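Local coordinates for YaeQ family protein (Pseudomonas syringae pv. tomato, PDB 2OT9) that is of unknown function but belongs to the YaeQ family of the PDDEXK nuclease-like clan, and holds a meso-tartaric acid molecule in this crystal, at residues D18-A30 against R43-F57. Residues are numbered along the deposited sequence; the frame is centred on the assembly and turned at random.
Sequences DRGVYESVKQTIA and RLLAYAFWYNEQLAF
Y47 and Y51 both swing CG anti to the backbone N (chi1 -173° for Y47), which brings their rings, from the last turn of helix 37-49 and the loop just after it, up to strand 21-31, where V25 meets both: CG1 lies at the edge of the Y47 ring, and CG2 packs 3.6 Å from CE1 of Y51. V21 CG1 and E23 CG touch the CD2-CE2 side of Y51, the E23 carboxylate plane turned 60° from the ring. Q27, bent at chi2, crosses Y47 at about a right angle and brings its OE1 to 3.2 Å from Y47 OH, while its NE2 sits at the edge of F57. Farther along, I29 sets CG1 over the face of F57 in a CH-pi contact, 4.1 Å from the ring centroid, and its CD1 reaches L44 CD2 at 3.6 Å. R43 NH1 gives a weak, bent bond to A30 O (3.3 Å); its NE forms a salt bridge with E35. At the other end, two waters link R19 NH1 to Y51 O and W50 O, and R19 NH2 bonds to G180 O. Aliphatic and aromatic groups thus pack a helix end, its following loop and F57 against an edge strand of the mixed sheet; water bridges the R19 end, and R43's bond to A30 is secondary to E35.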
loop_
_atom_site.group_PDB
_atom_site.type_symbol
_atom_site.label_atom_id
_atom_site.label_comp_id
_atom_site.label_asym_id
_atom_site.label_seq_id
_atom_site.Cartn_x
_atom_site.Cartn_y
_atom_site.Cartn_z
ATOM N N ASP A 18 8.803 -7.528 -13.457
ATOM C CA ASP A 18 7.543 -8.176 -13.836
ATOM C C ASP A 18 6.727 -7.321 -14.804
ATOM O O ASP A 18 6.084 -7.851 -15.710
ATOM C CB ASP A 18 6.715 -8.488 -12.589
ATOM C CG ASP A 18 7.322 -9.600 -11.744
ATOM O OD1 ASP A 18 8.238 -10.303 -12.240
ATOM O OD2 ASP A 18 6.881 -9.769 -10.583
ATOM N N ARG A 19 6.780 -6.000 -14.633
ATOM C CA ARG A 19 6.007 -5.083 -15.475
ATOM C C ARG A 19 6.851 -4.294 -16.467
ATOM O O ARG A 19 6.307 -3.630 -17.342
ATOM C CB ARG A 19 5.190 -4.123 -14.614
ATOM C CG ARG A 19 4.031 -4.807 -13.926
ATOM C CD ARG A 19 3.354 -3.877 -12.969
ATOM N NE ARG A 19 2.056 -4.415 -12.597
ATOM C CZ ARG A 19 1.079 -3.703 -12.052
ATOM N NH1 ARG A 19 1.256 -2.405 -11.812
ATOM N NH2 ARG A 19 -0.082 -4.290 -11.771
ATOM N N GLY A 20 8.172 -4.371 -16.331
ATOM C CA GLY A 20 9.070 -3.615 -17.191
ATOM C C GLY A 20 8.941 -2.140 -16.851
ATOM O O GLY A 20 8.807 -1.301 -17.737
ATOM N N VAL A 21 8.944 -1.833 -15.555
ATOM C CA VAL A 21 8.864 -0.461 -15.089
ATOM C C VAL A 21 10.166 -0.103 -14.372
ATOM O O VAL A 21 10.573 -0.792 -13.432
ATOM C CB VAL A 21 7.644 -0.252 -14.134
ATOM C CG1 VAL A 21 7.601 1.181 -13.626
ATOM C CG2 VAL A 21 6.363 -0.600 -14.854
ATOM N N TYR A 22 10.809 0.967 -14.836
ATOM C CA TYR A 22 12.097 1.424 -14.321
ATOM C C TYR A 22 12.007 2.937 -14.140
ATOM O O TYR A 22 11.973 3.680 -15.132
ATOM C CB TYR A 22 13.228 1.106 -15.319
ATOM C CG TYR A 22 13.327 -0.350 -15.712
ATOM C CD1 TYR A 22 14.287 -1.170 -15.141
ATOM C CD2 TYR A 22 12.456 -0.905 -16.650
ATOM C CE1 TYR A 22 14.399 -2.512 -15.499
ATOM C CE2 TYR A 22 12.540 -2.260 -17.009
ATOM C CZ TYR A 22 13.519 -3.052 -16.427
ATOM O OH TYR A 22 13.638 -4.385 -16.772
ATOM N N GLU A 23 11.931 3.384 -12.888
ATOM C CA GLU A 23 11.708 4.807 -12.575
ATOM C C GLU A 23 12.502 5.211 -11.341
ATOM O O GLU A 23 12.714 4.395 -10.448
ATOM C CB GLU A 23 10.232 5.076 -12.267
ATOM C CG GLU A 23 9.218 4.612 -13.298
ATOM C CD GLU A 23 9.069 5.558 -14.487
ATOM O OE1 GLU A 23 9.924 6.460 -14.678
ATOM O OE2 GLU A 23 8.084 5.385 -15.240
ATOM N N SER A 24 12.953 6.466 -11.319
ATOM C CA SER A 24 13.353 7.149 -10.091
ATOM C C SER A 24 12.301 8.211 -9.826
ATOM O O SER A 24 12.040 9.071 -10.674
ATOM C CB SER A 24 14.722 7.818 -10.220
ATOM O OG SER A 24 15.753 6.858 -10.202
ATOM N N VAL A 25 11.692 8.127 -8.651
ATOM C CA VAL A 25 10.559 8.958 -8.284
ATOM C C VAL A 25 10.800 9.573 -6.893
ATOM O O VAL A 25 11.462 8.980 -6.041
ATOM C CB VAL A 25 9.242 8.109 -8.245
ATOM C CG1 VAL A 25 8.049 8.960 -7.838
ATOM C CG2 VAL A 25 8.973 7.499 -9.597
ATOM N N LYS A 26 10.267 10.772 -6.698
ATOM C CA LYS A 26 10.240 11.430 -5.403
ATOM C C LYS A 26 8.791 11.737 -5.055
ATOM O O LYS A 26 8.013 12.156 -5.915
ATOM C CB LYS A 26 11.057 12.715 -5.434
ATOM C CG LYS A 26 12.547 12.475 -5.588
ATOM C CD LYS A 26 13.335 13.699 -5.218
ATOM C CE LYS A 26 14.808 13.511 -5.516
ATOM N NZ LYS A 26 15.550 14.775 -5.256
ATOM N N GLN A 27 8.420 11.487 -3.807
ATOM C CA GLN A 27 7.096 11.829 -3.308
ATOM C C GLN A 27 7.222 12.472 -1.948
ATOM O O GLN A 27 8.061 12.063 -1.144
ATOM C CB GLN A 27 6.231 10.572 -3.159
ATOM C CG GLN A 27 5.635 10.054 -4.452
ATOM C CD GLN A 27 4.562 10.967 -5.005
ATOM O OE1 GLN A 27 4.462 11.154 -6.219
ATOM N NE2 GLN A 27 3.764 11.559 -4.119
ATOM N N THR A 28 6.393 13.481 -1.697
ATOM C CA THR A 28 6.241 14.034 -0.363
ATOM C C THR A 28 5.034 13.355 0.288
ATOM O O THR A 28 3.990 13.178 -0.349
ATOM C CB THR A 28 6.090 15.573 -0.420
ATOM O OG1 THR A 28 7.334 16.149 -0.846
ATOM C CG2 THR A 28 5.728 16.141 0.951
ATOM N N ILE A 29 5.191 12.932 1.534
ATOM C CA ILE A 29 4.115 12.246 2.248
ATOM C C ILE A 29 3.865 12.887 3.609
ATOM O O ILE A 29 4.798 13.156 4.365
ATOM C CB ILE A 29 4.416 10.749 2.454
ATOM C CG1 ILE A 29 4.784 10.091 1.129
ATOM C CG2 ILE A 29 3.201 10.033 3.057
ATOM C CD1 ILE A 29 6.078 9.389 1.213
ATOM N N ALA A 30 2.596 13.157 3.885
ATOM C CA ALA A 30 2.168 13.649 5.178
ATOM C C ALA A 30 1.803 12.450 6.051
ATOM O O ALA A 30 1.001 11.595 5.659
ATOM C CB ALA A 30 0.987 14.574 5.019
ATOM N N ARG A 43 1.971 1.746 3.118
ATOM C CA ARG A 43 1.603 2.667 2.021
ATOM C C ARG A 43 2.733 2.839 0.992
ATOM O O ARG A 43 2.473 2.907 -0.215
ATOM C CB ARG A 43 1.197 4.038 2.569
ATOM C CG ARG A 43 -0.127 4.016 3.313
ATOM C CD ARG A 43 -0.854 5.355 3.174
ATOM N NE ARG A 43 -0.139 6.450 3.825
ATOM C CZ ARG A 43 -0.404 7.742 3.636
ATOM N NH1 ARG A 43 0.307 8.665 4.293
ATOM N NH2 ARG A 43 -1.374 8.115 2.793
ATOM N N LEU A 44 3.977 2.930 1.468
ATOM C CA LEU A 44 5.138 3.046 0.558
ATOM C C LEU A 44 5.349 1.785 -0.287
ATOM O O LEU A 44 5.686 1.868 -1.485
ATOM C CB LEU A 44 6.433 3.358 1.329
ATOM C CG LEU A 44 6.453 4.582 2.243
ATOM C CD1 LEU A 44 7.853 4.750 2.871
ATOM C CD2 LEU A 44 6.030 5.829 1.522
ATOM N N LEU A 45 5.166 0.616 0.325
ATOM C CA LEU A 45 5.248 -0.644 -0.428
ATOM C C LEU A 45 4.160 -0.679 -1.502
ATOM O O LEU A 45 4.420 -1.080 -2.625
ATOM C CB LEU A 45 5.064 -1.846 0.508
ATOM C CG LEU A 45 6.250 -2.205 1.406
ATOM C CD1 LEU A 45 5.823 -3.270 2.433
ATOM C CD2 LEU A 45 7.433 -2.677 0.563
ATOM N N ALA A 46 2.935 -0.275 -1.144
ATOM C CA ALA A 46 1.820 -0.243 -2.115
ATOM C C ALA A 46 2.134 0.689 -3.292
ATOM O O ALA A 46 1.833 0.385 -4.444
ATOM C CB ALA A 46 0.506 0.216 -1.418
ATOM N N TYR A 47 2.697 1.848 -2.979
ATOM C CA TYR A 47 3.105 2.811 -4.000
ATOM C C TYR A 47 4.058 2.182 -5.023
ATOM O O TYR A 47 3.863 2.350 -6.234
ATOM C CB TYR A 47 3.754 4.055 -3.355
ATOM C CG TYR A 47 4.029 5.155 -4.362
ATOM C CD1 TYR A 47 3.003 5.981 -4.816
ATOM C CD2 TYR A 47 5.310 5.342 -4.879
ATOM C CE1 TYR A 47 3.240 6.965 -5.756
ATOM C CE2 TYR A 47 5.566 6.327 -5.818
ATOM C CZ TYR A 47 4.527 7.135 -6.252
ATOM O OH TYR A 47 4.766 8.108 -7.183
ATOM N N ALA A 48 5.103 1.490 -4.536
ATOM C CA ALA A 48 6.072 0.830 -5.413
ATOM C C ALA A 48 5.401 -0.317 -6.188
ATOM O O ALA A 48 5.606 -0.475 -7.405
ATOM C CB ALA A 48 7.267 0.309 -4.606
ATOM N N PHE A 49 4.562 -1.078 -5.491
ATOM C CA PHE A 49 3.981 -2.305 -6.022
ATOM C C PHE A 49 2.929 -2.043 -7.106
ATOM O O PHE A 49 2.750 -2.856 -8.016
ATOM C CB PHE A 49 3.381 -3.118 -4.876
ATOM C CG PHE A 49 3.058 -4.536 -5.236
ATOM C CD1 PHE A 49 4.064 -5.416 -5.649
ATOM C CD2 PHE A 49 1.753 -5.002 -5.131
ATOM C CE1 PHE A 49 3.767 -6.762 -5.973
ATOM C CE2 PHE A 49 1.444 -6.346 -5.451
ATOM C CZ PHE A 49 2.449 -7.213 -5.870
ATOM N N TRP A 50 2.248 -0.908 -7.013
ATOM C CA TRP A 50 1.272 -0.527 -8.030
ATOM C C TRP A 50 1.584 0.791 -8.707
ATOM O O TRP A 50 0.675 1.465 -9.190
ATOM C CB TRP A 50 -0.135 -0.504 -7.428
ATOM C CG TRP A 50 -0.688 -1.872 -7.179
ATOM C CD1 TRP A 50 -1.078 -2.788 -8.122
ATOM C CD2 TRP A 50 -0.946 -2.466 -5.907
ATOM N NE1 TRP A 50 -1.533 -3.918 -7.510
ATOM C CE2 TRP A 50 -1.488 -3.743 -6.149
ATOM C CE3 TRP A 50 -0.769 -2.038 -4.577
ATOM C CZ2 TRP A 50 -1.872 -4.613 -5.104
ATOM C CZ3 TRP A 50 -1.150 -2.894 -3.535
ATOM C CH2 TRP A 50 -1.697 -4.167 -3.805
ATOM N N TYR A 51 2.873 1.138 -8.757
ATOM C CA TYR A 51 3.333 2.396 -9.331
ATOM C C TYR A 51 2.708 2.752 -10.691
ATOM O O TYR A 51 2.633 1.909 -11.588
ATOM C CB TYR A 51 4.868 2.446 -9.462
ATOM C CG TYR A 51 5.272 3.775 -10.038
ATOM C CD1 TYR A 51 5.275 4.932 -9.243
ATOM C CD2 TYR A 51 5.552 3.909 -11.403
ATOM C CE1 TYR A 51 5.595 6.179 -9.801
ATOM C CE2 TYR A 51 5.860 5.143 -11.957
ATOM C CZ TYR A 51 5.875 6.268 -11.153
ATOM O OH TYR A 51 6.186 7.483 -11.732
ATOM N N ASN A 52 2.302 4.024 -10.817
ATOM C CA ASN A 52 1.786 4.624 -12.045
ATOM C C ASN A 52 2.078 6.120 -11.864
ATOM O O ASN A 52 2.094 6.612 -10.725
ATOM C CB ASN A 52 0.268 4.349 -12.110
ATOM C CG ASN A 52 -0.360 4.781 -13.392
ATOM O OD1 ASN A 52 -0.732 5.948 -13.551
ATOM N ND2 ASN A 52 -0.514 3.841 -14.325
ATOM N N GLU A 53 2.331 6.851 -12.945
ATOM C CA GLU A 53 2.498 8.313 -12.819
ATOM C C GLU A 53 1.256 8.981 -12.208
ATOM O O GLU A 53 1.357 10.053 -11.612
ATOM C CB GLU A 53 2.860 8.975 -14.158
ATOM C CG GLU A 53 1.989 8.557 -15.327
ATOM C CD GLU A 53 2.173 9.433 -16.572
ATOM O OE1 GLU A 53 2.884 10.465 -16.500
ATOM O OE2 GLU A 53 1.596 9.080 -17.626
ATOM N N GLN A 54 0.100 8.338 -12.351
ATOM C CA GLN A 54 -1.170 8.888 -11.863
ATOM C C GLN A 54 -1.552 8.423 -10.466
ATOM O O GLN A 54 -2.595 8.842 -9.940
ATOM C CB GLN A 54 -2.313 8.574 -12.825
ATOM C CG GLN A 54 -2.437 9.552 -13.988
ATOM C CD GLN A 54 -1.417 9.319 -15.070
ATOM O OE1 GLN A 54 -0.774 10.263 -15.543
ATOM N NE2 GLN A 54 -1.265 8.060 -15.489
ATOM N N LEU A 55 -0.741 7.548 -9.879
ATOM C CA LEU A 55 -0.974 7.101 -8.513
ATOM C C LEU A 55 -0.580 8.206 -7.521
ATOM O O LEU A 55 0.507 8.771 -7.617
ATOM C CB LEU A 55 -0.173 5.819 -8.249
ATOM C CG LEU A 55 -0.371 5.090 -6.921
ATOM C CD1 LEU A 55 -1.827 4.600 -6.759
ATOM C CD2 LEU A 55 0.607 3.933 -6.837
ATOM N N ALA A 56 -1.460 8.508 -6.572
ATOM C CA ALA A 56 -1.191 9.518 -5.554
ATOM C C ALA A 56 -1.536 8.990 -4.172
ATOM O O ALA A 56 -2.422 8.134 -4.031
ATOM C CB ALA A 56 -1.985 10.786 -5.843
ATOM N N PHE A 57 -0.850 9.500 -3.148
ATOM C CA PHE A 57 -1.253 9.214 -1.766
ATOM C C PHE A 57 -2.515 9.991 -1.423
ATOM O O PHE A 57 -2.640 11.163 -1.769
ATOM C CB PHE A 57 -0.124 9.525 -0.765
ATOM C CG PHE A 57 1.074 8.621 -0.907
ATOM C CD1 PHE A 57 1.085 7.363 -0.329
ATOM C CD2 PHE A 57 2.182 9.026 -1.647
ATOM C CE1 PHE A 57 2.199 6.522 -0.473
ATOM C CE2 PHE A 57 3.289 8.195 -1.804
ATOM C CZ PHE A 57 3.303 6.944 -1.207
HETATM O O HOH W 1 3.322 -0.634 -11.852
HETATM O O HOH W 2 -0.637 -0.205 -11.271
#